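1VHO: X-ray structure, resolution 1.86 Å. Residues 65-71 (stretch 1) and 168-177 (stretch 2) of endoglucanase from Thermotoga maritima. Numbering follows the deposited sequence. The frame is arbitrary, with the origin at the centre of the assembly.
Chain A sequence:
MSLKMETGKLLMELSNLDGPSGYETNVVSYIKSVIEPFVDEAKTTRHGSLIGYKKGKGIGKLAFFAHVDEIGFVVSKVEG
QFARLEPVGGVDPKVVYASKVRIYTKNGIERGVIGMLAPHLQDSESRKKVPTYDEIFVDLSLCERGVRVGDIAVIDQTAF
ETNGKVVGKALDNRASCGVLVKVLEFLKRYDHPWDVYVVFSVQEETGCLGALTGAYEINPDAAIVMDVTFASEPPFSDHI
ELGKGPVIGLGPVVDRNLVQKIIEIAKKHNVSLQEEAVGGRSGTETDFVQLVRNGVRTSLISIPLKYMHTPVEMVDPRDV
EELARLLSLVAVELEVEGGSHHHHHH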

# COMPACT_ATOMS: atom_id res chain seq x y z
N PHE A 65 0.56 8.34 7.37
CA PHE A 65 1.17 8.14 6.05
C PHE A 65 0.98 6.72 5.52
O PHE A 65 1.16 5.75 6.28
CB PHE A 65 2.71 8.34 6.22
CG PHE A 65 3.16 9.73 6.60
CD1 PHE A 65 3.29 10.06 7.96
CD2 PHE A 65 3.44 10.67 5.66
CE1 PHE A 65 3.70 11.34 8.30
CE2 PHE A 65 3.86 11.96 5.99
CZ PHE A 65 3.99 12.29 7.34
N ALA A 66 0.84 6.57 4.20
CA ALA A 66 0.72 5.23 3.59
C ALA A 66 1.30 5.26 2.17
O ALA A 66 1.25 6.33 1.54
CB ALA A 66 -0.75 4.81 3.53
N HIS A 67 1.91 4.17 1.73
CA HIS A 67 2.41 4.11 0.34
C HIS A 67 1.22 3.72 -0.56
O HIS A 67 0.25 3.10 -0.07
CB HIS A 67 3.46 3.00 0.21
CG HIS A 67 4.71 3.17 0.99
ND1 HIS A 67 5.79 3.90 0.52
CD2 HIS A 67 5.08 2.68 2.21
CE1 HIS A 67 6.77 3.86 1.40
NE2 HIS A 67 6.36 3.12 2.43
N VAL A 68 1.32 3.94 -1.87
CA VAL A 68 0.18 3.62 -2.74
C VAL A 68 0.52 2.70 -3.90
O VAL A 68 -0.43 2.16 -4.49
CB VAL A 68 -0.49 4.86 -3.36
CG1 VAL A 68 -0.93 5.90 -2.32
CG2 VAL A 68 0.40 5.55 -4.37
N ASP A 69 1.81 2.57 -4.25
CA ASP A 69 2.15 1.78 -5.43
C ASP A 69 2.09 0.29 -5.28
O ASP A 69 1.79 -0.32 -4.22
CB ASP A 69 3.55 2.22 -5.96
CG ASP A 69 4.71 1.76 -5.10
OD1 ASP A 69 4.48 1.38 -3.92
OD2 ASP A 69 5.89 1.77 -5.50
N GLU A 70 2.35 -0.39 -6.39
CA GLU A 70 2.41 -1.84 -6.46
C GLU A 70 3.53 -2.22 -7.43
O GLU A 70 4.00 -1.39 -8.21
CB GLU A 70 1.11 -2.49 -6.98
CG GLU A 70 0.79 -2.05 -8.45
CD GLU A 70 -0.68 -2.40 -8.74
OE1 GLU A 70 -0.96 -3.56 -9.12
OE2 GLU A 70 -1.56 -1.55 -8.56
N ILE A 71 3.88 -3.49 -7.44
CA ILE A 71 4.94 -3.91 -8.35
C ILE A 71 4.43 -3.86 -9.79
O ILE A 71 3.25 -3.97 -10.14
CB ILE A 71 5.47 -5.30 -8.00
CG1 ILE A 71 4.44 -6.37 -8.26
CG2 ILE A 71 5.96 -5.33 -6.54
CD1 ILE A 71 4.90 -7.35 -9.33
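Stretch 2 168-177: GKALDNRASC

Residues 65-67 form the end of a strand, after which stretch 1 continues as loop. Stretch 2 enters as loop and turns helical at Leu 171, with Ala 170 at the N-cap position; the O of Ala 170 accepts from the N of Arg 174 at 2.9 Å. Helix and strand run roughly antiparallel, at a signed crossing angle of -146° and a closest axial approach of 7.2 Å. The register therefore descends: CA of Ala 66 to CA of Ser 176 5.8 Å, CA of His 67 to CA of Asn 173 5.5 Å, CA of Glu 70 to CA of Ala 170 5.5 Å.

Ala 66 and Ser 176, both with short side chains pointing toward the other stretch, meet CB to CB at 3.9 Å. Val 68 CG1 makes a separate apolar contact with Cys 177 SG at 3.8 Å. Beyond the strand, polar side chains of stretch 2 donate to carbonyls of the loop: Asn 173 ND2 to Asp 69 O (2.8 Å), while Arg 174, long enough to reach along the loop, gives both NE (2.8 Å) and NH2 (2.9 Å) to Val 68 O. The carboxylate of Glu 70 serves two cations, with OE2 2.8 Å from Arg 174 NH2 and OE1 2.8 Å from Lys 169 NZ, both salt bridges. One water donates to Asp 69 O and to Asp 172 OD1, linking the stretches.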

# COMPACT_ATOMS: atom_id res chain seq x y z
N GLY A 168 -6.14 -10.37 -2.57
CA GLY A 168 -5.94 -9.64 -3.83
C GLY A 168 -4.52 -9.07 -3.87
O GLY A 168 -3.72 -9.26 -2.96
N LYS A 169 -4.17 -8.58 -5.07
CA LYS A 169 -2.82 -8.06 -5.24
C LYS A 169 -2.65 -6.73 -4.50
O LYS A 169 -3.65 -6.01 -4.29
CB LYS A 169 -2.47 -7.80 -6.73
CG LYS A 169 -3.48 -6.77 -7.40
CD LYS A 169 -2.95 -6.50 -8.82
CE LYS A 169 -3.85 -5.54 -9.61
NZ LYS A 169 -3.71 -4.12 -9.21
N ALA A 170 -1.40 -6.37 -4.29
CA ALA A 170 -1.06 -5.05 -3.73
C ALA A 170 -1.69 -4.64 -2.43
O ALA A 170 -1.54 -3.44 -2.05
CB ALA A 170 -1.40 -3.95 -4.78
N LEU A 171 -2.18 -5.58 -1.62
CA LEU A 171 -2.71 -5.16 -0.31
C LEU A 171 -1.63 -4.71 0.62
O LEU A 171 -1.89 -3.96 1.58
CB LEU A 171 -3.60 -6.29 0.26
CG LEU A 171 -4.89 -6.53 -0.51
CD1 LEU A 171 -5.51 -7.89 -0.16
CD2 LEU A 171 -5.94 -5.45 -0.25
N ASP A 172 -0.34 -5.08 0.42
CA ASP A 172 0.72 -4.62 1.28
C ASP A 172 0.77 -3.09 1.33
O ASP A 172 1.37 -2.56 2.27
CB ASP A 172 2.08 -5.26 0.94
CG ASP A 172 2.41 -5.10 -0.54
OD1 ASP A 172 2.52 -3.95 -1.01
OD2 ASP A 172 2.48 -6.11 -1.26
N ASN A 173 0.25 -2.38 0.31
CA ASN A 173 0.14 -0.94 0.41
C ASN A 173 -1.35 -0.52 0.42
O ASN A 173 -1.78 0.40 1.13
CB ASN A 173 0.81 -0.22 -0.79
CG ASN A 173 2.32 -0.24 -0.65
OD1 ASN A 173 2.82 -0.32 0.49
ND2 ASN A 173 3.05 -0.02 -1.74
N ARG A 174 -2.17 -1.21 -0.38
CA ARG A 174 -3.58 -0.81 -0.52
C ARG A 174 -4.41 -1.01 0.76
O ARG A 174 -5.34 -0.22 1.00
CB ARG A 174 -4.24 -1.44 -1.72
CG ARG A 174 -3.58 -1.15 -3.09
CD ARG A 174 -3.82 0.30 -3.57
NE ARG A 174 -2.79 0.58 -4.58
CZ ARG A 174 -2.67 0.04 -5.78
NH1 ARG A 174 -3.55 -0.86 -6.25
NH2 ARG A 174 -1.55 0.35 -6.48
N ALA A 175 -4.06 -1.97 1.61
CA ALA A 175 -4.84 -2.11 2.86
C ALA A 175 -4.61 -0.87 3.71
O ALA A 175 -5.57 -0.38 4.31
CB ALA A 175 -4.38 -3.36 3.63
N SER A 176 -3.39 -0.32 3.72
CA SER A 176 -3.09 0.89 4.48
C SER A 176 -3.80 2.12 3.91
O SER A 176 -4.25 3.00 4.66
CB SER A 176 -1.57 1.14 4.48
OG SER A 176 -0.90 0.07 5.19
N CYS A 177 -3.91 2.19 2.58
CA CYS A 177 -4.67 3.25 1.93
C CYS A 177 -6.13 3.12 2.45
O CYS A 177 -6.69 4.16 2.79
CB CYS A 177 -4.71 3.07 0.38
SG CYS A 177 -3.04 3.46 -0.31
O HOH W 1 1.67 -3.08 -3.39